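Local coordinates for trichothecene 15-O-acetyltransferase TRI3 (Fusarium sporotrichioides, PDB 3FOT), which transfers an acetyl group to the 15-hydroxyl of trichothecene intermediates such as 15-deacetylcalonectrin on the way to T-2 toxin, at residues S163-S166 and P171-Q174; E380-A385 and V511-A516. All coordinates share one frame; numbering follows the deposited sequence. Where two conformers were deposited one is given.

Contact 1 (S163-S166 and P171-Q174)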
# COMPACT_ATOMS: atom_id res chain seq x y z
N SER A 163 -22.91 -6.36 4.63
CA SER A 163 -23.74 -7.09 3.67
C SER A 163 -25.14 -6.49 3.73
O SER A 163 -25.60 -6.11 4.80
CB SER A 163 -23.79 -8.61 3.94
OG SER A 163 -24.36 -9.32 2.83
N ASP A 164 -25.79 -6.45 2.57
CA ASP A 164 -27.13 -5.85 2.46
C ASP A 164 -28.20 -6.85 2.91
O ASP A 164 -28.94 -7.40 2.09
CB ASP A 164 -27.39 -5.37 1.04
CG ASP A 164 -28.63 -4.49 0.95
OD1 ASP A 164 -29.20 -4.11 2.00
OD2 ASP A 164 -29.02 -4.19 -0.19
N VAL A 165 -28.27 -7.06 4.21
CA VAL A 165 -29.24 -7.96 4.83
C VAL A 165 -29.90 -7.17 5.96
O VAL A 165 -29.39 -6.11 6.32
CB VAL A 165 -28.58 -9.26 5.36
CG1 VAL A 165 -28.11 -10.14 4.20
CG2 VAL A 165 -27.42 -8.96 6.35
N SER A 166 -31.01 -7.67 6.51
CA SER A 166 -31.76 -6.93 7.52
C SER A 166 -31.02 -6.82 8.85
O SER A 166 -30.95 -5.75 9.44
CB SER A 166 -33.14 -7.56 7.73
OG SER A 166 -33.91 -7.40 6.56
N PRO A 171 -29.47 -14.88 7.29
CA PRO A 171 -28.62 -15.67 6.39
C PRO A 171 -28.29 -14.87 5.12
O PRO A 171 -29.17 -14.22 4.53
CB PRO A 171 -29.48 -16.90 6.06
CG PRO A 171 -30.50 -16.98 7.15
CD PRO A 171 -30.76 -15.55 7.54
N ILE A 172 -27.02 -14.91 4.75
CA ILE A 172 -26.55 -14.17 3.59
C ILE A 172 -26.95 -15.01 2.37
O ILE A 172 -26.54 -16.15 2.25
CB ILE A 172 -25.04 -13.89 3.67
CG1 ILE A 172 -24.76 -12.88 4.82
CG2 ILE A 172 -24.53 -13.33 2.33
CD1 ILE A 172 -23.36 -13.00 5.35
N PRO A 173 -27.81 -14.46 1.50
CA PRO A 173 -28.33 -15.25 0.40
C PRO A 173 -27.23 -15.78 -0.53
O PRO A 173 -26.15 -15.17 -0.63
CB PRO A 173 -29.22 -14.26 -0.34
CG PRO A 173 -29.66 -13.28 0.71
CD PRO A 173 -28.41 -13.11 1.56
N GLN A 174 -27.51 -16.88 -1.21
CA GLN A 174 -26.66 -17.37 -2.28
C GLN A 174 -26.44 -16.23 -3.26
O GLN A 174 -27.39 -15.52 -3.59
CB GLN A 174 -27.34 -18.53 -3.02
CG GLN A 174 -27.06 -19.88 -2.41
CD GLN A 174 -25.57 -20.19 -2.46
OE1 GLN A 174 -24.93 -20.04 -3.51
NE2 GLN A 174 -25.00 -20.57 -1.33

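Contact 2 (E380-A385 and V511-A516)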
# COMPACT_ATOMS: atom_id res chain seq x y z
N GLU A 380 0.69 6.07 -34.40
CA GLU A 380 2.10 5.79 -34.44
C GLU A 380 2.91 6.83 -33.66
O GLU A 380 3.89 6.47 -32.99
CB GLU A 380 2.63 5.64 -35.89
CG GLU A 380 4.14 5.38 -35.92
CD GLU A 380 4.73 5.30 -37.33
OE1 GLU A 380 3.97 5.08 -38.30
OE2 GLU A 380 5.97 5.44 -37.46
N LEU A 381 2.52 8.11 -33.73
CA LEU A 381 3.25 9.14 -32.96
C LEU A 381 3.11 8.90 -31.45
O LEU A 381 4.08 9.05 -30.71
CB LEU A 381 2.80 10.56 -33.31
CG LEU A 381 3.14 10.94 -34.75
CD1 LEU A 381 2.59 12.33 -35.03
CD2 LEU A 381 4.65 10.83 -35.05
N GLN A 382 1.90 8.54 -31.03
CA GLN A 382 1.61 8.27 -29.61
C GLN A 382 2.37 7.05 -29.12
O GLN A 382 2.96 7.08 -28.06
CB GLN A 382 0.11 8.09 -29.40
CG GLN A 382 -0.71 9.33 -29.77
CD GLN A 382 -2.15 9.15 -29.35
OE1 GLN A 382 -2.40 8.66 -28.24
NE2 GLN A 382 -3.10 9.52 -30.23
N VAL A 383 2.36 5.97 -29.92
CA VAL A 383 3.10 4.75 -29.59
C VAL A 383 4.59 5.05 -29.44
O VAL A 383 5.21 4.59 -28.48
CB VAL A 383 2.86 3.65 -30.69
CG1 VAL A 383 3.86 2.48 -30.62
CG2 VAL A 383 1.43 3.14 -30.61
N ARG A 384 5.13 5.85 -30.35
CA ARG A 384 6.57 6.14 -30.35
C ARG A 384 6.93 6.96 -29.11
O ARG A 384 7.96 6.70 -28.47
CB ARG A 384 7.01 6.85 -31.65
CG ARG A 384 7.01 5.90 -32.87
CD ARG A 384 7.64 6.54 -34.15
NE ARG A 384 7.58 5.61 -35.28
CZ ARG A 384 8.48 4.65 -35.52
NH1 ARG A 384 9.52 4.48 -34.72
NH2 ARG A 384 8.33 3.85 -36.57
N ALA A 385 6.06 7.92 -28.77
CA ALA A 385 6.24 8.75 -27.58
C ALA A 385 6.18 7.87 -26.32
O ALA A 385 7.05 7.98 -25.43
CB ALA A 385 5.18 9.85 -27.54
N VAL A 511 -5.58 6.69 -19.11
CA VAL A 511 -6.17 5.43 -19.64
C VAL A 511 -6.18 5.42 -21.17
O VAL A 511 -5.82 4.41 -21.80
CB VAL A 511 -7.59 5.18 -19.06
CG1 VAL A 511 -8.27 4.02 -19.78
CG2 VAL A 511 -7.52 4.88 -17.56
N GLU A 512 -6.60 6.54 -21.77
CA GLU A 512 -6.61 6.66 -23.22
C GLU A 512 -5.23 6.42 -23.84
O GLU A 512 -5.11 5.72 -24.85
CB GLU A 512 -7.19 8.02 -23.63
CG GLU A 512 -7.51 8.09 -25.12
CD GLU A 512 -8.14 9.40 -25.56
OE1 GLU A 512 -8.48 10.23 -24.67
OE2 GLU A 512 -8.30 9.60 -26.79
N PHE A 513 -4.17 7.00 -23.26
CA PHE A 513 -2.83 6.74 -23.79
C PHE A 513 -2.40 5.28 -23.64
O PHE A 513 -1.80 4.72 -24.55
CB PHE A 513 -1.77 7.65 -23.15
CG PHE A 513 -1.78 9.07 -23.65
CD1 PHE A 513 -1.65 9.35 -25.02
CD2 PHE A 513 -1.87 10.13 -22.73
CE1 PHE A 513 -1.61 10.68 -25.49
CE2 PHE A 513 -1.84 11.47 -23.20
CZ PHE A 513 -1.72 11.74 -24.57
N MET A 514 -2.69 4.68 -22.49
CA MET A 514 -2.42 3.24 -22.32
C MET A 514 -3.10 2.41 -23.41
O MET A 514 -2.49 1.50 -24.01
CB MET A 514 -2.85 2.79 -20.92
CG MET A 514 -1.92 3.36 -19.84
SD MET A 514 -2.54 2.95 -18.21
CE MET A 514 -2.16 1.18 -18.13
N LEU A 515 -4.36 2.72 -23.67
CA LEU A 515 -5.14 1.97 -24.64
C LEU A 515 -4.60 2.18 -26.04
O LEU A 515 -4.62 1.26 -26.88
CB LEU A 515 -6.63 2.34 -24.55
CG LEU A 515 -7.32 1.80 -23.29
CD1 LEU A 515 -8.69 2.45 -23.15
CD2 LEU A 515 -7.41 0.25 -23.30
N ALA A 516 -4.06 3.36 -26.27
CA ALA A 516 -3.47 3.70 -27.57
C ALA A 516 -2.24 2.85 -27.90
O ALA A 516 -1.84 2.75 -29.05
CB ALA A 516 -3.14 5.22 -27.63

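Contact 1 (S163-S166 and P171-Q174)
S163 OG is the polar atom that reaches across this contact, and it does so against carbon: OG lies 4.0 Å from I172 CG2 and 4.1 Å from I172 CG1, close to both branches of the isoleucine. The polar partner of this buried oxygen is T177 O, at the start of the strand that follows, to which it is hydrogen-bonded; its contact with I172 is van der Waals. I172 turns CG2 anti to its own backbone N and CG1 beside it (chi1 -68°), which is how both branches come to border the serine.

V165 makes the other half of the contact. One methyl does the work: CG1 rests 4.0 Å from P173 CD, the two side chains crossing at a slant, and the same methyl stands 4.4 Å from I172 CG1 and 4.2 Å from P171 O. Because CG1 lies anti to the valine's carbonyl carbon, it is directed at the P171-P173 backbone. No hydrogen bond links the two segments; the contacts across them are van der Waals only, with the backbones held 6.9 Å apart between V165 CA and I172 CA.

Just before V165 the chain bends sharply at D164, the centre of an inverse gamma turn closed by a weak hydrogen bond, V165 N to S163 O, 2.9 Å. L71 of helix 71-88 packs against both S163 and V165, while L74 and V178 touch I172. Together these groups form a small, largely apolar cluster, partly buried, where helix 71-88 meets the irregular loop connecting two antiparallel neighbours of the mixed sheet, strands 158-163 and 177-184.

Contact 2 (E380-A385 and V511-A516)
Q382 reaches across to F513 with its amide oxygen, OE1 lying 3.4 Å from F513 CD1 and 3.5 Å from F513 CE1. The oxygen sits at the edge of the ring, near its plane, where the slightly positive ring hydrogens point, and the amide plane stands almost perpendicular to the ring at 88°. The same oxygen is 3.6 Å from A516 CB, so one atom touches both residues, one helical turn apart. Beside it V383 CG2 lies 3.6 Å from A516 O. No hydrogen bond crosses between the two segments.

The glutamine gets there by leaving its helix with CG anti to the carbonyl carbon (chi1 -61°) and running on extended. Its other amide atom, NE2, donates to D377 O, with a weak bond to H375 O, which probably helps hold the amide with OE1 toward F513. The ring of F513 is fixed in turn by stacking with H375 and by contact with L316 of helix 306-321. A516 O accepts from K379 NZ, a hydrogen bond between helix 379-401 and helix 500-516. R299 of helix 286-299 touches V383.

Farther out, on the same helix as Q382, a salt bridge from R384 NE to E380 OE2, 2.7 Å long, lies off the interface.

The segment axes approach to 9.8 Å and cross at -99°, a nearly perpendicular helix-helix packing in which the small A516 meets the start of helix 379-401 near the end of helix 500-516.

In the fold
Contact 1 and contact 2 lie at separate places on the single chain, their centres 44 Å apart and their nearest atoms about 29 Å apart. They share no helix, strand or sheet. Contact 1 comes first in sequence and closes locally, within the loop leading from strand 158-163 to strand 177-184 of the six-stranded mixed sheet. Contact 2 opens later and spans 126 residues, bringing helix 379-401 against helix 500-516 near the C-terminus. Both lie well out from the chain's centre and away from the 15-deacetylcalonectrin-binding H414. Contact 1 packs the two limbs of a loop between neighbouring strands, contact 2 one helix against another; both are peripheral structural packing in this BAHD-superfamily enzyme.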